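Local coordinates for cytochrome C (Thioalkalivibrio paradoxus ARh 1, PDB 5N1T), which probably carries electrons as a small c-type cytochrome, using a covalently bound heme c, at residues V79-R82 / Q83-Y87. Numbering follows the deposited sequence.
Sequences VMQR and QASGY. With HEC (heme c), chain F.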
loop_
_atom_site.group_PDB
_atom_site.type_symbol
_atom_site.label_atom_id
_atom_site.label_comp_id
_atom_site.label_asym_id
_atom_site.label_seq_id
_atom_site.Cartn_x
_atom_site.Cartn_y
_atom_site.Cartn_z
ATOM N N VAL B 79 21.002 -15.879 -3.583
ATOM C CA VAL B 79 19.931 -16.258 -4.512
ATOM C C VAL B 79 20.378 -17.253 -5.588
ATOM O O VAL B 79 19.539 -17.862 -6.251
ATOM C CB VAL B 79 19.315 -15.013 -5.173
ATOM C CG1 VAL B 79 20.271 -14.396 -6.208
ATOM C CG2 VAL B 79 17.936 -15.324 -5.729
ATOM N N MET B 80 21.694 -17.424 -5.751
ATOM C CA MET B 80 22.193 -18.298 -6.815
ATOM C C MET B 80 21.796 -19.765 -6.758
ATOM O O MET B 80 21.571 -20.357 -7.804
ATOM C CB MET B 80 23.678 -18.122 -7.088
ATOM C CG MET B 80 23.983 -16.951 -8.034
ATOM S SD MET B 80 23.288 -16.937 -9.720
ATOM C CE MET B 80 23.615 -18.584 -10.322
ATOM N N GLN B 81 21.703 -20.347 -5.564
ATOM C CA GLN B 81 21.147 -21.690 -5.446
ATOM C C GLN B 81 19.672 -21.749 -5.875
ATOM O O GLN B 81 19.263 -22.708 -6.552
ATOM C CB GLN B 81 21.295 -22.236 -4.040
ATOM C CG GLN B 81 20.836 -23.687 -3.903
ATOM C CD GLN B 81 21.071 -24.208 -2.498
ATOM O OE1 GLN B 81 20.937 -23.468 -1.525
ATOM N NE2 GLN B 81 21.452 -25.479 -2.383
ATOM N N ARG B 82 18.881 -20.737 -5.482
ATOM C CA ARG B 82 17.477 -20.727 -5.865
ATOM C C ARG B 82 17.365 -20.805 -7.382
ATOM O O ARG B 82 16.563 -21.586 -7.914
ATOM C CB ARG B 82 16.713 -19.544 -5.246
ATOM C CG ARG B 82 16.253 -19.843 -3.819
ATOM C CD ARG B 82 15.563 -18.689 -3.159
ATOM N NE ARG B 82 16.506 -17.711 -2.646
ATOM C CZ ARG B 82 16.176 -16.457 -2.321
ATOM N NH1 ARG B 82 14.929 -16.015 -2.490
ATOM N NH2 ARG B 82 17.086 -15.616 -1.851
ATOM N N GLN B 83 18.236 -20.059 -8.058
ATOM C CA GLN B 83 18.267 -20.001 -9.506
ATOM C C GLN B 83 18.918 -21.266 -10.091
ATOM O O GLN B 83 18.270 -21.994 -10.859
ATOM C CB GLN B 83 18.984 -18.724 -9.966
ATOM C CG GLN B 83 18.158 -17.441 -9.906
ATOM C CD GLN B 83 16.979 -17.501 -10.848
ATOM O OE1 GLN B 83 17.154 -17.660 -12.052
ATOM N NE2 GLN B 83 15.757 -17.401 -10.300
ATOM N N ALA B 84 20.176 -21.519 -9.713
ATOM C CA ALA B 84 20.971 -22.675 -10.161
ATOM C C ALA B 84 20.270 -24.059 -10.090
ATOM O O ALA B 84 20.362 -24.848 -11.051
ATOM C CB ALA B 84 22.316 -22.707 -9.431
ATOM N N SER B 85 19.573 -24.320 -8.971
ATOM C CA SER B 85 18.775 -25.525 -8.741
ATOM C C SER B 85 17.624 -25.680 -9.749
ATOM O O SER B 85 17.110 -26.781 -9.978
ATOM C CB SER B 85 18.200 -25.500 -7.317
ATOM O OG SER B 85 19.217 -25.640 -6.315
ATOM N N GLY B 86 17.228 -24.577 -10.367
ATOM C CA GLY B 86 16.173 -24.598 -11.364
ATOM C C GLY B 86 16.568 -25.242 -12.671
ATOM O O GLY B 86 15.699 -25.545 -13.505
ATOM N N TYR B 87 17.877 -25.449 -12.847
ATOM C CA TYR B 87 18.417 -26.077 -14.048
ATOM C C TYR B 87 19.016 -27.455 -13.840
ATOM O O TYR B 87 19.572 -27.760 -12.778
ATOM C CB TYR B 87 19.470 -25.183 -14.650
ATOM C CG TYR B 87 18.990 -23.801 -14.897
ATOM C CD1 TYR B 87 18.158 -23.515 -15.993
ATOM C CD2 TYR B 87 19.337 -22.778 -14.036
ATOM C CE1 TYR B 87 17.699 -22.237 -16.227
ATOM C CE2 TYR B 87 18.887 -21.501 -14.259
ATOM C CZ TYR B 87 18.077 -21.230 -15.350
ATOM O OH TYR B 87 17.654 -19.930 -15.567
HETATM FE FE HEC F . 23.931 -15.195 -11.032
HETATM C CHA HEC F . 26.546 -14.875 -8.755
HETATM C CHB HEC F . 25.940 -17.019 -13.062
HETATM C CHC HEC F . 21.162 -16.038 -12.993
HETATM C CHD HEC F . 22.073 -13.028 -9.244
HETATM N NA HEC F . 25.907 -15.844 -10.902
HETATM C C1A HEC F . 26.840 -15.617 -9.974
HETATM C C2A HEC F . 28.186 -16.201 -10.235
HETATM C C3A HEC F . 27.987 -16.857 -11.528
HETATM C C4A HEC F . 26.565 -16.564 -11.818
HETATM C CMA HEC F . 28.928 -17.652 -12.379
HETATM C CAA HEC F . 29.427 -16.105 -9.383
HETATM C CBA HEC F . 30.086 -14.831 -9.919
HETATM C CGA HEC F . 31.455 -14.504 -9.339
HETATM O O1A HEC F . 31.856 -15.040 -8.284
HETATM O O2A HEC F . 32.168 -13.668 -9.941
HETATM N NB HEC F . 23.597 -16.351 -12.737
HETATM C C1B HEC F . 24.547 -17.013 -13.435
HETATM C C2B HEC F . 24.107 -17.752 -14.628
HETATM C C3B HEC F . 22.670 -17.504 -14.618
HETATM C C4B HEC F . 22.447 -16.610 -13.418
HETATM C CMB HEC F . 24.887 -18.599 -15.595
HETATM C CAB HEC F . 21.835 -18.134 -15.675
HETATM C CBB HEC F . 20.372 -18.036 -15.861
HETATM N NC HEC F . 21.927 -14.617 -11.126
HETATM C C1C HEC F . 20.943 -14.997 -11.974
HETATM C C2C HEC F . 19.617 -14.339 -11.749
HETATM C C3C HEC F . 19.926 -13.455 -10.595
HETATM C C4C HEC F . 21.353 -13.701 -10.327
HETATM C CMC HEC F . 18.348 -14.568 -12.514
HETATM C CAC HEC F . 19.150 -12.448 -9.812
HETATM C CBC HEC F . 17.705 -12.158 -9.951
HETATM N ND HEC F . 24.257 -14.142 -9.292
HETATM C C1D HEC F . 23.390 -13.351 -8.671
HETATM C C2D HEC F . 23.885 -12.751 -7.410
HETATM C C3D HEC F . 25.241 -13.309 -7.288
HETATM C C4D HEC F . 25.326 -14.144 -8.491
HETATM C CMD HEC F . 23.213 -11.788 -6.493
HETATM C CAD HEC F . 26.265 -13.125 -6.214
HETATM C CBD HEC F . 26.170 -14.442 -5.450
HETATM C CGD HEC F . 25.048 -14.527 -4.435
HETATM O O1D HEC F . 25.063 -13.774 -3.436
HETATM O O2D HEC F . 24.147 -15.377 -4.617
#
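V79 O accepts the N-H of Q83 at 3.1 Å, opening the short helix 80-84 that presents the methionine ligand of a class I cytochrome c fold to its heme. V79 is the N-cap residue. Two further i to i+4 backbone bonds follow, A84 N to M80 O and S85 N to Q81 O. The chain then leaves through a type I beta turn, A84 to Y87, that overlaps the last of these bonds. The backbone N-H groups of V79 and M80 make weak hydrogen bonds to propionate O2D, and Q81 NE2 is hydrogen-bonded to R71 O of helix 60-72.

Metal coordination comes from M80, whose thioether sulfur is a soft ligand for heme iron: SD lies 2.3 Å from FE, and H42 is the other axial ligand. The side chain bends at chi2 (-60°) and chi3 (-47°), which lays CE over the porphyrin, within 3.3 Å of NB.

Among the packing contacts, alanine's single methyl, A84 CB, lies 4.4 Å from M80 CE. The bent Q83 chain rests against heme methyl CMC, amide end nearest, while that amide bonds to a chain of another protein. R82 NH2 is hydrogen-bonded to T78 O, and V79 CG2 sits 3.9 Å above one face of the R82 guanidinium, offset toward its rim. S85 OG adds a weak hydrogen bond to backbone Q81 O at 2.9 Å, the oxygen that S85 N also uses.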